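Local atomic coordinates of acetyltransferase (Agrobacterium tumefaciens, PDB entry 2FSR), a protein that probably catalyses the transfer of an acetyl group from acetyl-coenzyme A to an acceptor not yet identified, as a member of the GNAT family. Residues A132-A135 with L136-A140; R177-P180 with E181-V184. All coordinates share one frame; numbering follows the deposited sequence. Where two conformers were deposited one is given.

Contact 1. Residues A132-A135 with L136-A140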
# COMPACT_ATOMS: atom_id res chain seq x y z
N ALA A 132 -6.20 5.98 4.31
CA ALA A 132 -5.02 5.92 3.44
C ALA A 132 -5.33 5.19 2.13
O ALA A 132 -4.92 5.65 1.04
CB ALA A 132 -3.85 5.25 4.17
N ALA A 133 -6.08 4.09 2.24
CA ALA A 133 -6.43 3.28 1.06
C ALA A 133 -7.30 4.06 0.07
O ALA A 133 -7.07 4.00 -1.14
CB ALA A 133 -7.13 1.99 1.47
N VAL A 134 -8.29 4.78 0.58
CA VAL A 134 -9.16 5.60 -0.28
C VAL A 134 -8.33 6.62 -1.04
O VAL A 134 -8.53 6.82 -2.26
CB VAL A 134 -10.27 6.31 0.55
CG1 VAL A 134 -10.86 7.50 -0.21
CG2 VAL A 134 -11.35 5.30 0.96
N ALA A 135 -7.40 7.27 -0.35
CA ALA A 135 -6.58 8.32 -0.96
C ALA A 135 -5.72 7.76 -2.07
O ALA A 135 -5.68 8.33 -3.17
CB ALA A 135 -5.72 9.03 0.09
N LEU A 136 -5.03 6.65 -1.82
CA LEU A 136 -4.14 6.12 -2.86
C LEU A 136 -4.93 5.45 -3.99
O LEU A 136 -4.54 5.56 -5.16
CB LEU A 136 -3.10 5.17 -2.27
CG LEU A 136 -1.97 4.78 -3.23
CD1 LEU A 136 -1.18 5.99 -3.75
CD2 LEU A 136 -1.05 3.74 -2.58
N ARG A 137 -5.99 4.74 -3.64
CA ARG A 137 -6.92 4.18 -4.64
C ARG A 137 -7.43 5.27 -5.59
O ARG A 137 -7.37 5.11 -6.82
CB ARG A 137 -8.12 3.52 -3.96
CG ARG A 137 -9.24 3.03 -4.90
CD ARG A 137 -10.57 2.93 -4.18
NE ARG A 137 -11.16 4.24 -3.92
CZ ARG A 137 -12.18 4.49 -3.10
NH1 ARG A 137 -12.76 3.51 -2.41
NH2 ARG A 137 -12.62 5.73 -2.96
N ASP A 138 -7.96 6.35 -5.03
CA ASP A 138 -8.49 7.44 -5.86
C ASP A 138 -7.41 8.08 -6.70
O ASP A 138 -7.64 8.39 -7.88
CB ASP A 138 -9.13 8.51 -4.98
CG ASP A 138 -10.47 8.09 -4.40
OD1 ASP A 138 -10.93 6.97 -4.67
OD2 ASP A 138 -11.04 8.90 -3.64
N TRP A 139 -6.24 8.32 -6.11
CA TRP A 139 -5.12 8.89 -6.85
C TRP A 139 -4.77 8.00 -8.05
O TRP A 139 -4.52 8.50 -9.16
CB TRP A 139 -3.91 9.04 -5.92
CG TRP A 139 -2.74 9.62 -6.60
CD1 TRP A 139 -2.44 10.93 -6.72
CD2 TRP A 139 -1.69 8.90 -7.26
NE1 TRP A 139 -1.26 11.09 -7.40
CE2 TRP A 139 -0.78 9.86 -7.76
CE3 TRP A 139 -1.44 7.55 -7.48
CZ2 TRP A 139 0.38 9.50 -8.47
CZ3 TRP A 139 -0.28 7.18 -8.19
CH2 TRP A 139 0.60 8.16 -8.68
N ALA A 140 -4.76 6.68 -7.85
CA ALA A 140 -4.44 5.75 -8.94
C ALA A 140 -5.49 5.79 -10.05
O ALA A 140 -5.14 5.80 -11.23
CB ALA A 140 -4.29 4.35 -8.42

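Contact 2. Residues R177-P180 with E181-V184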
# COMPACT_ATOMS: atom_id res chain seq x y z
N ARG A 177 -4.28 -15.21 -9.03
CA ARG A 177 -3.68 -15.01 -7.72
C ARG A 177 -2.55 -16.01 -7.59
O ARG A 177 -2.64 -17.13 -8.12
CB ARG A 177 -4.72 -15.22 -6.60
CG ARG A 177 -5.29 -16.64 -6.52
CD ARG A 177 -6.65 -16.66 -5.83
NE ARG A 177 -7.67 -16.06 -6.69
CZ ARG A 177 -8.87 -15.63 -6.31
NH1 ARG A 177 -9.26 -15.71 -5.04
NH2 ARG A 177 -9.68 -15.10 -7.21
N SER A 178 -1.52 -15.62 -6.85
CA SER A 178 -0.35 -16.46 -6.66
C SER A 178 -0.56 -17.57 -5.63
O SER A 178 0.01 -18.66 -5.76
CB SER A 178 0.84 -15.60 -6.26
OG SER A 178 1.05 -14.58 -7.21
N ASP A 179 -1.38 -17.29 -4.62
CA ASP A 179 -1.75 -18.27 -3.60
C ASP A 179 -3.21 -18.69 -3.83
O ASP A 179 -4.11 -17.86 -3.68
CB ASP A 179 -1.54 -17.68 -2.20
CG ASP A 179 -1.84 -18.67 -1.07
OD1 ASP A 179 -2.53 -19.70 -1.28
OD2 ASP A 179 -1.38 -18.38 0.05
N PRO A 180 -3.44 -19.95 -4.21
CA PRO A 180 -4.78 -20.46 -4.51
C PRO A 180 -5.81 -20.27 -3.40
O PRO A 180 -7.02 -20.24 -3.67
CB PRO A 180 -4.55 -21.96 -4.74
CG PRO A 180 -3.16 -22.03 -5.20
CD PRO A 180 -2.42 -21.00 -4.40
N GLU A 181 -5.32 -20.11 -2.16
CA GLU A 181 -6.19 -19.99 -0.99
C GLU A 181 -6.53 -18.54 -0.65
O GLU A 181 -7.36 -18.28 0.22
CB GLU A 181 -5.55 -20.68 0.23
CG GLU A 181 -5.25 -22.17 0.03
CD GLU A 181 -6.51 -23.02 -0.12
OE1 GLU A 181 -7.55 -22.68 0.48
OE2 GLU A 181 -6.44 -24.04 -0.84
N ASP A 182 -5.88 -17.59 -1.33
CA ASP A 182 -6.18 -16.17 -1.14
C ASP A 182 -7.54 -15.79 -1.71
O ASP A 182 -8.04 -16.43 -2.65
CB ASP A 182 -5.11 -15.28 -1.77
CG ASP A 182 -3.98 -14.95 -0.82
OD1 ASP A 182 -4.01 -15.40 0.36
OD2 ASP A 182 -3.05 -14.22 -1.25
N LEU A 183 -8.12 -14.77 -1.11
CA LEU A 183 -9.26 -14.08 -1.68
C LEU A 183 -8.75 -12.88 -2.48
O LEU A 183 -7.68 -12.34 -2.20
CB LEU A 183 -10.20 -13.60 -0.57
CG LEU A 183 -10.69 -14.69 0.39
CD1 LEU A 183 -11.60 -14.04 1.41
CD2 LEU A 183 -11.36 -15.85 -0.31
N VAL A 184 -9.54 -12.46 -3.47
CA VAL A 184 -9.21 -11.25 -4.23
C VAL A 184 -10.38 -10.29 -4.18
O VAL A 184 -11.47 -10.61 -4.67
CB VAL A 184 -8.89 -11.55 -5.70
CG1 VAL A 184 -8.53 -10.28 -6.43
CG2 VAL A 184 -7.73 -12.54 -5.79
O HOH W 1 -12.05 -14.48 -4.36
O HOH W 2 -2.05 -14.53 -3.77
O HOH W 3 -9.67 -18.72 -3.20

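Contact 1. Residues A132-A135 with L136-A140
L136 N bonds back to A132 O at 3.0 Å, and this i to i+4 pattern runs on without a break through the eight residues 132-139. R137 N reaches A133 O, D138 N reaches V134 O and W139 N reaches A135 O, all with fairly straight N-H...O angles, so residues 132-135 and 136-140 are successive turns of one regular alpha helix, 128-143. In the GNAT fold this is probably the helix of motif A: the glycine-rich segment just before it resembles the one that, in relatives, binds the pyrophosphate of coenzyme A together with the start of the helix.

Away from the sheet, V134 lies alongside both R137 and D138, the three side chains pointing the same way. The CG1 methyl of V134 does most of the touching, 3.7 Å from R137 NH2 and 3.7 Å from D138 OD2, while its CG2 lies more loosely over one face of the guanidinium. R137 leaves the helix extended, then bends at chi3 (74°), which folds the guanidinium back over the V134 end of the turn, with V134 CA above the centre of its plane. There R137 NE (2.8 Å) and R137 NH2 (2.7 Å) both donate to D138 OD1, a side-on salt bridge. That oxygen lies exactly in the guanidinium plane and is approached on its syn side from one face of the carboxylate. The two bonds hold the guanidinium in its plane against that one oxygen.

The helix packs on the antiparallel sheet through its small residues and L136: A132 touches L35, L37 and I90, A133 meets I102, and L136 sends its branches between L88, I102 and I104. One turn beyond A135, W139 brings its indole against the ring of W80, the planes about 65° apart.

Contact 2. Residues R177-P180 with E181-V184
A type I beta turn from D179 to D182 reverses the chain just before strand 183-187, and R177 reaches over from the incoming side to hold the outgoing one. The turn is closed by the hydrogen bond from D182 N to D179 O, 3.0 Å.

The side chain of D179 adds a second bond inside the turn. Its chi1 of -177° sets the carboxylate beside the residue's own carbonyl carbon, and from there D179 OD1 takes the hydrogen of E181 N at 3.0 Å, the amide meeting it from above the carboxylate plane in a nearly straight bond (162°). D179 therefore accepts two consecutive amides, one on its carbonyl and one on its carboxylate. Its carboxylate is also stacked on that of D182, the planes 27° apart and D179 OD2 4.0 Å from D182 OD1; this nearness of like charges could raise the proton affinity of one of them. A water joins D179 N to D182 OD2, and another bridges P180 O and D182 O.

R177 lies across V184, whose CG2 methyl sits over the centre of the guanidinium, 3.3 Å from R177 CZ. At the edge of the same flat group, R177 NH1 donates to D182 O at 2.8 Å, the oxygen close to the guanidinium plane, and R177 NH1 also donates to a water 3.1 Å away. NH2 bonds to the carbonyls of D172 and A175, so backbone oxygens from both sides of the connection share one guanidinium. Beyond the turn, L183 and V184 pair through their backbones with V153 and D172, between strands 149-153 and 170-171.

An aspartate at the first position of a type I turn, its carboxylate taking the amide two residues on, is the classic Asx turn, here built into the entry to a beta strand.

How the contacts relate
Contact 1 closes before contact 2 opens along the chain, and the two do not touch: their centres are 23 Å apart and their nearest atoms about 13 Å. They sit on the two parts of the splayed sheet. Helix 128-143, with contact 1, covers the five-stranded part, whereas contact 2 lies at the surface, where the chain enters the middle strand of the three-stranded part. The centre of contact 1 is about 9 Å, and that of contact 2 about 18 Å, from the centre of the chain. Contact 1 lies on the helix whose start probably faces the coenzyme A pyrophosphate, as in relatives; contact 2 has no evident link with that site.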